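Local coordinates for protein histone-lysine N-methyltransferase, H3 lysine-9 specific SUVH4 (Arabidopsis thaliana, PDB 4QEO) that methylates histone H3 at the H3K9 position using S-adenosyl-L-methionine and binds methylated DNA, coupling histone methylation to the silencing of DNA-methylated chromatin, at residues Arg19-Gln24 / Thr42-Ala47; Leu33-Leu38 / Asn82-Gly87; Ile50-Pro53 / Asp59-Gly62; His67-Phe70 / Glu74-Ala77. One frame throughout, in Å; residues are numbered along the deposited sequence.

Interaction 1 of 4, residues Arg19-Gln24 / Thr42-Ala47; sequences RLFNKQ and TEMIKA. With nucleotides of chain C.
Met-44 has the largest buried surface of any residue in this contact between helix 10-30 and helix 36-46. Its chain, bent at chi2 and chi3, brings SD to within 3.8 Å of Phe-21 N, so the sulfur rests against the helix backbone between two side chains. On one side Leu-20 CD1 comes to 4.1 Å from Met-44 SD, and on the other Phe-21 CB to 4.2 Å from the same sulfur. Met-44 CG meanwhile sits at the edge of the Phe-21 ring, close to its plane. Phe-21 and Met-44 are both buried.

Further along, the contact becomes polar and looser. Gln-24 lies across Glu-43, nearly perpendicular, touching the aliphatic part of the glutamate: Gln-24 OE1 lies 3.6 Å from Glu-43 CG, and no hydrogen bond crosses between the two segments. The Glu-43 carboxylate instead faces the exposed Lys-46 in a salt bridge of its own helix. The side of helix 36-46 away from this packing meets DNA, with Thr-42 OG1 2.7 Å from OP1 of DG9 of chain C. Across helix 10-30, Arg-19 and Lys-23 form salt bridges with Asp-490 and Glu-326. The axes of the two short segments, taken N to C, run at 121°, 9.9 Å apart at closest approach, a steeply crossed pair of consecutive helices wedged between the SRA domain and the pre-SET and SET regions.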
# COMPACT_ATOMS: atom_id res chain seq x y z
N ARG A 19 3.66 -4.93 -5.74
CA ARG A 19 3.86 -3.70 -6.53
C ARG A 19 3.67 -3.98 -8.02
O ARG A 19 3.05 -3.19 -8.74
CB ARG A 19 5.23 -3.05 -6.28
CG ARG A 19 5.43 -2.56 -4.86
CD ARG A 19 6.83 -2.02 -4.61
NE ARG A 19 6.93 -1.42 -3.28
CZ ARG A 19 8.05 -0.90 -2.77
NH1 ARG A 19 9.16 -0.90 -3.49
NH2 ARG A 19 8.04 -0.38 -1.56
N LEU A 20 4.20 -5.12 -8.47
CA LEU A 20 4.02 -5.51 -9.87
C LEU A 20 2.53 -5.68 -10.20
O LEU A 20 2.05 -5.21 -11.25
CB LEU A 20 4.77 -6.82 -10.15
CG LEU A 20 5.42 -7.02 -11.52
CD1 LEU A 20 5.80 -8.47 -11.70
CD2 LEU A 20 4.56 -6.53 -12.68
N PHE A 21 1.79 -6.37 -9.33
CA PHE A 21 0.35 -6.51 -9.54
C PHE A 21 -0.36 -5.15 -9.56
O PHE A 21 -1.24 -4.92 -10.39
CB PHE A 21 -0.31 -7.40 -8.49
CG PHE A 21 -1.81 -7.35 -8.53
CD1 PHE A 21 -2.50 -7.95 -9.57
CD2 PHE A 21 -2.52 -6.68 -7.55
CE1 PHE A 21 -3.89 -7.90 -9.62
CE2 PHE A 21 -3.91 -6.61 -7.60
CZ PHE A 21 -4.59 -7.22 -8.64
N ASN A 22 -0.01 -4.25 -8.64
CA ASN A 22 -0.61 -2.92 -8.65
C ASN A 22 -0.38 -2.21 -9.98
O ASN A 22 -1.27 -1.53 -10.50
CB ASN A 22 -0.04 -2.04 -7.53
CG ASN A 22 -0.66 -0.65 -7.52
OD1 ASN A 22 -1.83 -0.49 -7.15
ND2 ASN A 22 0.10 0.35 -7.94
N LYS A 23 0.82 -2.37 -10.51
CA LYS A 23 1.15 -1.75 -11.78
C LYS A 23 0.25 -2.30 -12.89
O LYS A 23 -0.36 -1.53 -13.65
CB LYS A 23 2.63 -1.93 -12.12
CG LYS A 23 3.07 -1.31 -13.46
CD LYS A 23 4.52 -1.68 -13.72
CE LYS A 23 4.79 -2.01 -15.17
NZ LYS A 23 5.30 -0.83 -15.89
N GLN A 24 0.16 -3.62 -12.98
CA GLN A 24 -0.69 -4.22 -14.00
C GLN A 24 -2.17 -3.82 -13.85
O GLN A 24 -2.85 -3.52 -14.83
CB GLN A 24 -0.55 -5.74 -14.00
CG GLN A 24 0.84 -6.22 -14.36
CD GLN A 24 1.17 -6.01 -15.83
OE1 GLN A 24 0.33 -5.56 -16.61
NE2 GLN A 24 2.39 -6.34 -16.21
N THR A 42 -4.35 -12.02 -14.60
CA THR A 42 -4.08 -12.66 -15.88
C THR A 42 -2.72 -12.23 -16.46
O THR A 42 -1.94 -13.07 -16.93
CB THR A 42 -5.18 -12.37 -16.89
OG1 THR A 42 -6.44 -12.73 -16.31
CG2 THR A 42 -4.96 -13.18 -18.18
N GLU A 43 -2.42 -10.93 -16.40
CA GLU A 43 -1.10 -10.44 -16.81
C GLU A 43 0.02 -11.10 -16.00
O GLU A 43 1.05 -11.49 -16.56
CB GLU A 43 -1.00 -8.92 -16.69
CG GLU A 43 -1.91 -8.15 -17.60
CD GLU A 43 -1.68 -8.47 -19.06
OE1 GLU A 43 -0.54 -8.36 -19.56
OE2 GLU A 43 -2.67 -8.86 -19.72
N MET A 44 -0.19 -11.23 -14.69
CA MET A 44 0.82 -11.83 -13.82
C MET A 44 1.06 -13.30 -14.19
O MET A 44 2.20 -13.78 -14.17
CB MET A 44 0.41 -11.74 -12.35
CG MET A 44 0.25 -10.31 -11.81
SD MET A 44 1.82 -9.51 -11.44
CE MET A 44 2.29 -10.43 -9.96
N ILE A 45 -0.01 -14.01 -14.52
CA ILE A 45 0.10 -15.41 -14.91
C ILE A 45 0.85 -15.51 -16.23
O ILE A 45 1.74 -16.34 -16.39
CB ILE A 45 -1.29 -16.09 -15.01
CG1 ILE A 45 -1.97 -16.10 -13.64
CG2 ILE A 45 -1.17 -17.52 -15.54
CD1 ILE A 45 -3.43 -16.56 -13.67
N LYS A 46 0.48 -14.65 -17.18
CA LYS A 46 1.17 -14.60 -18.46
C LYS A 46 2.68 -14.42 -18.27
O LYS A 46 3.48 -15.10 -18.90
CB LYS A 46 0.64 -13.44 -19.29
CG LYS A 46 -0.37 -13.84 -20.35
CD LYS A 46 -0.57 -12.72 -21.34
CE LYS A 46 -1.00 -11.44 -20.61
NZ LYS A 46 -2.05 -10.67 -21.33
N ALA A 47 3.06 -13.50 -17.39
CA ALA A 47 4.46 -13.19 -17.15
C ALA A 47 5.18 -14.17 -16.21
O ALA A 47 6.33 -13.95 -15.86
CB ALA A 47 4.58 -11.79 -16.60
P DG C 9 -7.29 -16.53 -15.96
OP1 DG C 9 -6.89 -15.26 -15.42
OP2 DG C 9 -6.91 -16.86 -17.30
O5' DG C 9 -6.70 -17.68 -15.04
C5' DG C 9 -7.05 -17.76 -13.65
C4' DG C 9 -7.50 -19.16 -13.29
O4' DG C 9 -8.90 -19.33 -13.59
C3' DG C 9 -6.77 -20.27 -14.04
O3' DG C 9 -6.31 -21.24 -13.11
C2' DG C 9 -7.81 -20.77 -15.03
C1' DG C 9 -9.07 -20.57 -14.24
N9 DG C 9 -10.34 -20.53 -14.97
C8 DG C 9 -10.58 -20.07 -16.23
N7 DG C 9 -11.83 -20.14 -16.58
C5 DG C 9 -12.46 -20.69 -15.47
C6 DG C 9 -13.82 -21.01 -15.25
O6 DG C 9 -14.78 -20.86 -16.00
N1 DG C 9 -14.02 -21.56 -13.99
C2 DG C 9 -13.04 -21.77 -13.06
N2 DG C 9 -13.43 -22.29 -11.90
N3 DG C 9 -11.77 -21.47 -13.25
C4 DG C 9 -11.55 -20.94 -14.47

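Interaction 2 of 4, residues Leu33-Leu38 / Asn82-Gly87; sequences LSRPDL and NHWLNG. With nucleotides of chain B.
Leu-38 is the spacer between Arg-35 and Trp-84, which reach the bound DNA together from the start of helix 36-46 and from a loop of the SRA domain, the methylated-DNA-binding fold. Leu-38 CD1 lies over the six-membered ring of Trp-84, a CH-pi contact 3.6 Å from the centroid, while Leu-38 CD2 packs 3.5 Å from Trp-84 CG. The same CD1 covers one face of the Arg-35 guanidinium; the opposite face carries O4' of DT9 of chain B, 3.3 Å from Arg-35 CZ. Arg-35 NH1 then donates to N3 of DA8 of chain B at 3.1 Å, a minor-groove acceptor, and Trp-84 CZ3 is 3.3 Å from that N3, with the adenine at the indole's edge.

What aims the guanidinium is Asp-37. It takes NE and NH2 side-on, one nitrogen to each carboxylate oxygen through the syn lone pairs, nearly in the guanidinium plane. With chi1 59°, the Asp-37 carboxylate is tucked between its own backbone N and carbonyl carbon, facing Arg-35. Behind Trp-84, Leu-85 CB covers the other indole face, and Arg-72 holds the loop through His-83 O and Asn-86 O. A water accepts a weak bond from Arg-35 NH2 and lies 3.1 Å from Trp-84 O.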
# COMPACT_ATOMS: atom_id res chain seq x y z
N LEU A 33 -10.46 -1.81 -19.23
CA LEU A 33 -10.93 -3.18 -19.32
C LEU A 33 -11.91 -3.48 -18.21
O LEU A 33 -11.97 -2.80 -17.23
CB LEU A 33 -9.77 -4.14 -19.25
CG LEU A 33 -8.69 -3.86 -20.24
CD1 LEU A 33 -7.53 -4.82 -20.16
CD2 LEU A 33 -9.28 -3.83 -21.64
N SER A 34 -12.74 -4.49 -18.41
CA SER A 34 -13.63 -4.97 -17.38
C SER A 34 -12.84 -5.71 -16.31
O SER A 34 -11.84 -6.31 -16.60
CB SER A 34 -14.74 -5.83 -17.95
OG SER A 34 -14.23 -7.00 -18.55
N ARG A 35 -13.25 -5.59 -15.07
CA ARG A 35 -12.62 -6.33 -14.00
C ARG A 35 -11.11 -6.26 -14.11
O ARG A 35 -10.45 -7.25 -14.27
CB ARG A 35 -13.13 -7.75 -13.90
CG ARG A 35 -14.54 -7.87 -13.40
CD ARG A 35 -14.72 -7.26 -12.04
NE ARG A 35 -13.91 -7.91 -11.03
CZ ARG A 35 -14.29 -8.95 -10.32
NH1 ARG A 35 -15.46 -9.50 -10.53
NH2 ARG A 35 -13.49 -9.46 -9.44
N PRO A 36 -10.58 -5.06 -14.08
CA PRO A 36 -9.15 -4.83 -14.23
C PRO A 36 -8.36 -5.51 -13.13
O PRO A 36 -7.23 -5.82 -13.34
CB PRO A 36 -9.03 -3.32 -14.13
CG PRO A 36 -10.28 -2.86 -13.54
CD PRO A 36 -11.32 -3.81 -13.95
N ASP A 37 -8.97 -5.74 -11.99
CA ASP A 37 -8.35 -6.54 -10.95
C ASP A 37 -8.06 -7.95 -11.43
O ASP A 37 -7.00 -8.43 -11.22
CB ASP A 37 -9.21 -6.58 -9.68
CG ASP A 37 -10.62 -7.14 -9.90
OD1 ASP A 37 -11.27 -6.82 -10.88
OD2 ASP A 37 -11.09 -7.87 -9.05
N LEU A 38 -8.98 -8.56 -12.13
CA LEU A 38 -8.78 -9.92 -12.64
C LEU A 38 -7.83 -9.92 -13.84
O LEU A 38 -7.01 -10.83 -14.01
CB LEU A 38 -10.12 -10.57 -13.01
CG LEU A 38 -11.11 -10.71 -11.85
CD1 LEU A 38 -12.34 -11.51 -12.32
CD2 LEU A 38 -10.46 -11.34 -10.63
N ASN A 82 -5.67 -19.04 -4.79
CA ASN A 82 -5.55 -19.05 -6.25
C ASN A 82 -6.84 -18.98 -7.07
O ASN A 82 -6.80 -19.07 -8.29
CB ASN A 82 -4.71 -20.25 -6.69
CG ASN A 82 -3.27 -20.13 -6.23
OD1 ASN A 82 -2.45 -19.45 -6.87
ND2 ASN A 82 -2.96 -20.75 -5.09
N HIS A 83 -7.96 -18.79 -6.40
CA HIS A 83 -9.22 -18.53 -7.09
C HIS A 83 -9.66 -17.15 -6.67
O HIS A 83 -9.46 -16.77 -5.51
CB HIS A 83 -10.30 -19.52 -6.65
CG HIS A 83 -9.98 -20.94 -6.97
ND1 HIS A 83 -9.96 -21.93 -6.01
CD2 HIS A 83 -9.70 -21.55 -8.14
CE1 HIS A 83 -9.66 -23.08 -6.58
NE2 HIS A 83 -9.50 -22.88 -7.87
N TRP A 84 -10.24 -16.38 -7.60
CA TRP A 84 -10.66 -15.03 -7.26
C TRP A 84 -12.04 -15.04 -6.62
O TRP A 84 -12.44 -14.09 -5.97
CB TRP A 84 -10.63 -14.08 -8.48
CG TRP A 84 -11.48 -14.51 -9.67
CD1 TRP A 84 -11.08 -15.28 -10.73
CD2 TRP A 84 -12.86 -14.17 -9.92
NE1 TRP A 84 -12.13 -15.47 -11.60
CE2 TRP A 84 -13.23 -14.79 -11.13
CE3 TRP A 84 -13.82 -13.43 -9.22
CZ2 TRP A 84 -14.51 -14.67 -11.68
CZ3 TRP A 84 -15.09 -13.31 -9.76
CH2 TRP A 84 -15.43 -13.94 -10.97
N LEU A 85 -12.74 -16.16 -6.79
CA LEU A 85 -14.08 -16.32 -6.26
C LEU A 85 -14.18 -17.39 -5.15
O LEU A 85 -14.61 -17.08 -4.04
CB LEU A 85 -15.02 -16.69 -7.41
CG LEU A 85 -16.52 -16.52 -7.32
CD1 LEU A 85 -16.87 -15.20 -6.69
CD2 LEU A 85 -17.11 -16.60 -8.75
N ASN A 86 -13.78 -18.62 -5.45
CA ASN A 86 -13.90 -19.75 -4.51
C ASN A 86 -13.42 -19.48 -3.10
O ASN A 86 -12.31 -18.99 -2.92
CB ASN A 86 -13.14 -20.97 -5.02
CG ASN A 86 -13.69 -21.48 -6.32
OD1 ASN A 86 -14.14 -20.70 -7.15
ND2 ASN A 86 -13.68 -22.80 -6.49
N GLY A 87 -14.23 -19.86 -2.12
CA GLY A 87 -13.87 -19.72 -0.72
C GLY A 87 -12.78 -20.69 -0.31
O GLY A 87 -11.96 -20.40 0.56
P DT B 9 -13.29 -8.56 -4.14
OP1 DT B 9 -11.88 -8.50 -4.32
OP2 DT B 9 -13.86 -8.30 -2.86
O5' DT B 9 -13.97 -7.59 -5.20
C5' DT B 9 -13.50 -7.53 -6.54
C4' DT B 9 -14.46 -6.77 -7.43
O4' DT B 9 -15.63 -7.55 -7.66
C3' DT B 9 -14.97 -5.44 -6.89
O3' DT B 9 -14.20 -4.38 -7.45
C2' DT B 9 -16.41 -5.36 -7.37
C1' DT B 9 -16.64 -6.67 -8.09
N1 DT B 9 -17.92 -7.32 -7.83
C2 DT B 9 -18.69 -7.70 -8.90
O2 DT B 9 -18.40 -7.47 -10.05
N3 DT B 9 -19.85 -8.35 -8.56
C4 DT B 9 -20.28 -8.67 -7.29
O4 DT B 9 -21.33 -9.27 -7.14
C5 DT B 9 -19.40 -8.26 -6.22
C7 DT B 9 -19.80 -8.55 -4.81
C6 DT B 9 -18.27 -7.63 -6.54
P DA B 8 -15.98 -13.39 -1.46
OP1 DA B 8 -14.87 -13.72 -0.62
OP2 DA B 8 -16.64 -12.15 -1.28
O5' DA B 8 -15.32 -13.42 -2.90
C5' DA B 8 -15.99 -12.87 -4.00
C4' DA B 8 -15.07 -11.97 -4.78
O4' DA B 8 -15.54 -11.88 -6.13
C3' DA B 8 -15.04 -10.54 -4.28
O3' DA B 8 -13.79 -9.94 -4.63
C2' DA B 8 -16.25 -9.94 -4.96
C1' DA B 8 -16.39 -10.76 -6.24
N9 DA B 8 -17.73 -11.25 -6.56
C8 DA B 8 -18.72 -11.67 -5.71
N7 DA B 8 -19.79 -12.11 -6.32
C5 DA B 8 -19.48 -11.99 -7.66
C6 DA B 8 -20.19 -12.29 -8.83
N6 DA B 8 -21.42 -12.80 -8.84
N1 DA B 8 -19.59 -12.05 -10.01
C2 DA B 8 -18.36 -11.54 -10.01
N3 DA B 8 -17.58 -11.22 -8.98
C4 DA B 8 -18.21 -11.47 -7.82
P DT B 6 -19.77 -24.87 -6.35
OP1 DT B 6 -19.26 -25.69 -5.31
OP2 DT B 6 -21.16 -24.66 -6.43
O5' DT B 6 -19.10 -23.44 -6.34
C5' DT B 6 -17.72 -23.30 -6.06
C4' DT B 6 -17.28 -21.90 -6.40
O4' DT B 6 -17.36 -21.71 -7.82
C3' DT B 6 -18.15 -20.80 -5.78
O3' DT B 6 -17.44 -20.06 -4.79
C2' DT B 6 -18.56 -19.95 -6.96
C1' DT B 6 -17.58 -20.35 -8.04
N1 DT B 6 -18.07 -20.17 -9.41
C2 DT B 6 -17.18 -19.79 -10.38
O2 DT B 6 -15.99 -19.66 -10.17
N3 DT B 6 -17.73 -19.60 -11.62
C4 DT B 6 -19.06 -19.72 -11.97
O4 DT B 6 -19.40 -19.50 -13.12
C5 DT B 6 -19.94 -20.10 -10.90
C7 DT B 6 -21.40 -20.26 -11.19
C6 DT B 6 -19.41 -20.31 -9.69
O HOH W 1 -12.40 -11.29 -7.25

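Interaction 3 of 4, residues Ile50-Pro53 / Asp59-Gly62; sequences ILYP and DLPG
Tyr-52 supplies more than half of the surface buried here, lying against Leu-60 with its ring face and against Pro-61 with its hydroxyl end. Its chi1 of -65° sets the ring anti to its own carbonyl carbon and sends it across to the 59-62 segment. Leu-60 comes over one face, displaced toward the rim: CG stands 4.2 Å from the ring centroid in a CH-pi contact, and Leu-60 CD2 reaches to 3.5 Å from Tyr-52 CD2. The two side chains run antiparallel, overlapping along their length, so the leucine branch lies beside the root of the ring and Leu-60 CB nearer its far half. Leu-51 CG covers the opposite face.

Pro-61 meets the outer end of the tyrosine twice. Its ring crosses obliquely, with Pro-61 CD 4.0 Å from Tyr-52 CZ and Pro-61 CB 3.4 Å from Tyr-52 OH. Its carbonyl accepts the phenol proton: Tyr-52 OH to Pro-61 O is 2.5 Å, an unusually short value not to be pressed, with a C=O...O angle of 129° and the donor tilted 22° from the carbonyl plane. Both segments belong to the chain leading from helix 36-46 into strand 68-69, and Tyr-52 is also tied by its backbone to Val-78. Apolar ring faces covered by Leu-60 and Leu-51 and a polar OH satisfied by the Pro-61 carbonyl let one side chain join the two loop segments by both kinds of contact.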
# COMPACT_ATOMS: atom_id res chain seq x y z
N ILE A 50 3.61 -14.95 -10.66
CA ILE A 50 2.98 -15.40 -9.41
C ILE A 50 4.07 -15.88 -8.45
O ILE A 50 4.76 -16.86 -8.73
CB ILE A 50 1.96 -16.53 -9.64
CG1 ILE A 50 0.99 -16.18 -10.77
CG2 ILE A 50 1.18 -16.84 -8.34
CD1 ILE A 50 0.19 -14.92 -10.53
N LEU A 51 4.21 -15.19 -7.32
CA LEU A 51 5.29 -15.48 -6.37
C LEU A 51 5.34 -16.95 -5.88
O LEU A 51 6.42 -17.56 -5.80
CB LEU A 51 5.22 -14.54 -5.17
CG LEU A 51 6.35 -14.71 -4.15
CD1 LEU A 51 7.71 -14.47 -4.85
CD2 LEU A 51 6.15 -13.78 -2.97
N TYR A 52 4.19 -17.49 -5.52
CA TYR A 52 4.12 -18.88 -5.08
C TYR A 52 3.17 -19.61 -6.01
O TYR A 52 1.99 -19.73 -5.69
CB TYR A 52 3.61 -18.97 -3.64
CG TYR A 52 4.56 -18.34 -2.65
CD1 TYR A 52 5.78 -18.94 -2.36
CD2 TYR A 52 4.26 -17.13 -2.04
CE1 TYR A 52 6.67 -18.36 -1.47
CE2 TYR A 52 5.14 -16.55 -1.14
CZ TYR A 52 6.35 -17.17 -0.87
OH TYR A 52 7.22 -16.59 0.02
N PRO A 53 3.69 -20.09 -7.15
CA PRO A 53 2.88 -20.67 -8.23
C PRO A 53 2.37 -22.08 -7.94
O PRO A 53 1.51 -22.57 -8.68
CB PRO A 53 3.86 -20.71 -9.41
CG PRO A 53 5.18 -20.92 -8.76
CD PRO A 53 5.13 -20.15 -7.46
N ASP A 59 2.24 -21.66 6.50
CA ASP A 59 2.49 -20.24 6.25
C ASP A 59 3.31 -20.05 4.99
O ASP A 59 4.12 -20.91 4.66
CB ASP A 59 3.22 -19.61 7.44
CG ASP A 59 2.29 -19.19 8.54
OD1 ASP A 59 1.31 -18.48 8.25
OD2 ASP A 59 2.51 -19.58 9.71
N LEU A 60 3.08 -18.94 4.28
CA LEU A 60 3.93 -18.55 3.16
C LEU A 60 4.97 -17.55 3.66
O LEU A 60 4.63 -16.60 4.36
CB LEU A 60 3.11 -17.94 2.00
CG LEU A 60 2.43 -18.87 0.96
CD1 LEU A 60 1.55 -19.94 1.61
CD2 LEU A 60 1.59 -18.08 -0.07
N PRO A 61 6.25 -17.79 3.34
CA PRO A 61 7.31 -16.87 3.76
C PRO A 61 7.00 -15.46 3.27
O PRO A 61 6.64 -15.26 2.09
CB PRO A 61 8.56 -17.43 3.08
CG PRO A 61 8.26 -18.93 2.97
CD PRO A 61 6.78 -18.98 2.65
N GLY A 62 7.09 -14.50 4.18
CA GLY A 62 6.89 -13.11 3.84
C GLY A 62 5.44 -12.67 3.96
O GLY A 62 5.14 -11.50 3.80

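Interaction 4 of 4, residues His67-Phe70 / Glu74-Ala77; sequences HRFF and EMCA
Met-75 lays its CG over the Phe-69 ring, and Glu-74 next to it reaches back to the backbone of Phe-70. The methionine gets there with CG anti to its carbonyl carbon (chi1 -65°) and a chain that stays extended at chi2 before bending at chi3. Met-75 CG therefore stands 3.5 Å from the Phe-69 centroid, 18° off the normal and displaced toward the rim. SD follows obliquely at 4.3 Å from the same centroid, a Met-aromatic contact. On the opposite face of Phe-69 sits His-67 CD2, over the ring centre, so the phenyl group is sandwiched.

Glu-74 leaves its backbone at a chi1 of -96°, off the staggered positions, and then runs extended. That stretch delivers OE2 to Phe-70 N in a 2.9 Å bond, nearly straight, although the N-H approaches from above the carboxylate plane. The same oxygen lies at the edges of both phenylalanine rings, whose planes stand almost perpendicular to the carboxylate. A water gives a second bond to Glu-74 OE2, at 3.0 Å, and also donates to Arg-68 O; His-67 NE2 is its third neighbour. The buried carboxylate oxygen is thus met by two donors.

Beyond the pair, Phe-69 and Met-75 both touch Tyr-182 on strand 180-197. Within the SRA domain, strand 68-69 pairs antiparallel with 180-197, and helix 72-78 packs on strand 68-69 through Met-75 and Phe-69.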
# COMPACT_ATOMS: atom_id res chain seq x y z
N HIS A 67 -1.45 -10.12 7.85
CA HIS A 67 -1.28 -9.48 6.54
C HIS A 67 -2.60 -9.00 5.94
O HIS A 67 -3.55 -9.76 5.86
CB HIS A 67 -0.61 -10.43 5.56
CG HIS A 67 -0.17 -9.76 4.30
ND1 HIS A 67 1.10 -9.25 4.15
CD2 HIS A 67 -0.85 -9.45 3.17
CE1 HIS A 67 1.19 -8.68 2.96
NE2 HIS A 67 0.03 -8.78 2.35
N ARG A 68 -2.66 -7.73 5.52
CA ARG A 68 -3.86 -7.21 4.89
C ARG A 68 -3.77 -7.22 3.37
O ARG A 68 -2.87 -6.64 2.78
CB ARG A 68 -4.11 -5.78 5.34
CG ARG A 68 -4.55 -5.64 6.77
CD ARG A 68 -5.36 -4.37 6.92
NE ARG A 68 -6.06 -4.29 8.20
CZ ARG A 68 -5.62 -3.60 9.24
NH1 ARG A 68 -4.48 -2.93 9.17
NH2 ARG A 68 -6.33 -3.57 10.37
N PHE A 69 -4.74 -7.89 2.74
CA PHE A 69 -4.86 -7.90 1.29
C PHE A 69 -5.97 -6.94 0.92
O PHE A 69 -6.96 -6.83 1.64
CB PHE A 69 -5.19 -9.30 0.77
CG PHE A 69 -4.08 -10.30 0.93
CD1 PHE A 69 -2.98 -10.29 0.07
CD2 PHE A 69 -4.14 -11.27 1.91
CE1 PHE A 69 -1.96 -11.22 0.20
CE2 PHE A 69 -3.13 -12.22 2.06
CZ PHE A 69 -2.04 -12.20 1.21
N PHE A 70 -5.83 -6.24 -0.21
CA PHE A 70 -6.80 -5.21 -0.58
C PHE A 70 -7.81 -5.69 -1.63
O PHE A 70 -8.72 -4.95 -2.01
CB PHE A 70 -6.08 -3.91 -0.98
CG PHE A 70 -5.37 -3.25 0.17
CD1 PHE A 70 -4.18 -3.78 0.66
CD2 PHE A 70 -5.91 -2.16 0.81
CE1 PHE A 70 -3.54 -3.21 1.74
CE2 PHE A 70 -5.27 -1.59 1.89
CZ PHE A 70 -4.08 -2.12 2.35
N GLU A 74 -5.37 -9.72 -5.35
CA GLU A 74 -4.02 -9.60 -4.78
C GLU A 74 -3.53 -10.95 -4.25
O GLU A 74 -2.36 -11.36 -4.45
CB GLU A 74 -4.00 -8.60 -3.63
CG GLU A 74 -3.58 -7.22 -3.97
CD GLU A 74 -3.07 -6.46 -2.75
OE1 GLU A 74 -2.38 -5.44 -2.94
OE2 GLU A 74 -3.34 -6.90 -1.61
N MET A 75 -4.44 -11.65 -3.57
CA MET A 75 -4.18 -12.99 -3.05
C MET A 75 -3.85 -13.95 -4.17
O MET A 75 -2.93 -14.78 -4.04
CB MET A 75 -5.36 -13.52 -2.21
CG MET A 75 -5.55 -12.70 -0.95
SD MET A 75 -6.73 -13.41 0.21
CE MET A 75 -8.18 -12.65 -0.41
N CYS A 76 -4.58 -13.85 -5.28
CA CYS A 76 -4.18 -14.65 -6.45
C CYS A 76 -2.78 -14.28 -6.96
O CYS A 76 -1.99 -15.16 -7.31
CB CYS A 76 -5.17 -14.48 -7.60
SG CYS A 76 -6.87 -14.96 -7.20
N ALA A 77 -2.49 -12.98 -7.00
CA ALA A 77 -1.23 -12.51 -7.59
C ALA A 77 -0.03 -13.04 -6.80
O ALA A 77 1.00 -13.36 -7.38
CB ALA A 77 -1.20 -10.97 -7.68
O HOH W 2 -1.24 -7.03 0.47

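Overall arrangement
Helix 72-78 and helix 36-46 bring the four contacts together. Phe-21 of interaction 1 packs against Glu-74 and Ala-77 of interaction 4, and touches Asp-37 O of interaction 2. Ile-50, at the start of interaction 3, bridges Met-44 and the carbonyls of Cys-76 and Ala-77. Cys-76 SG packs against the backbone of the 82-87 loop, 3.6 Å from His-83 O. Centres are about 11 to 18 Å apart. Interactions 1 and 2 both touch the bound nucleotides, interaction 2 through several side chains. The nearest atom of interaction 3 is about 7 Å from the bound nucleic acid, that of interaction 4 about 5 Å. All lie away from the S-adenosyl-L-homocysteine pocket and zinc sites.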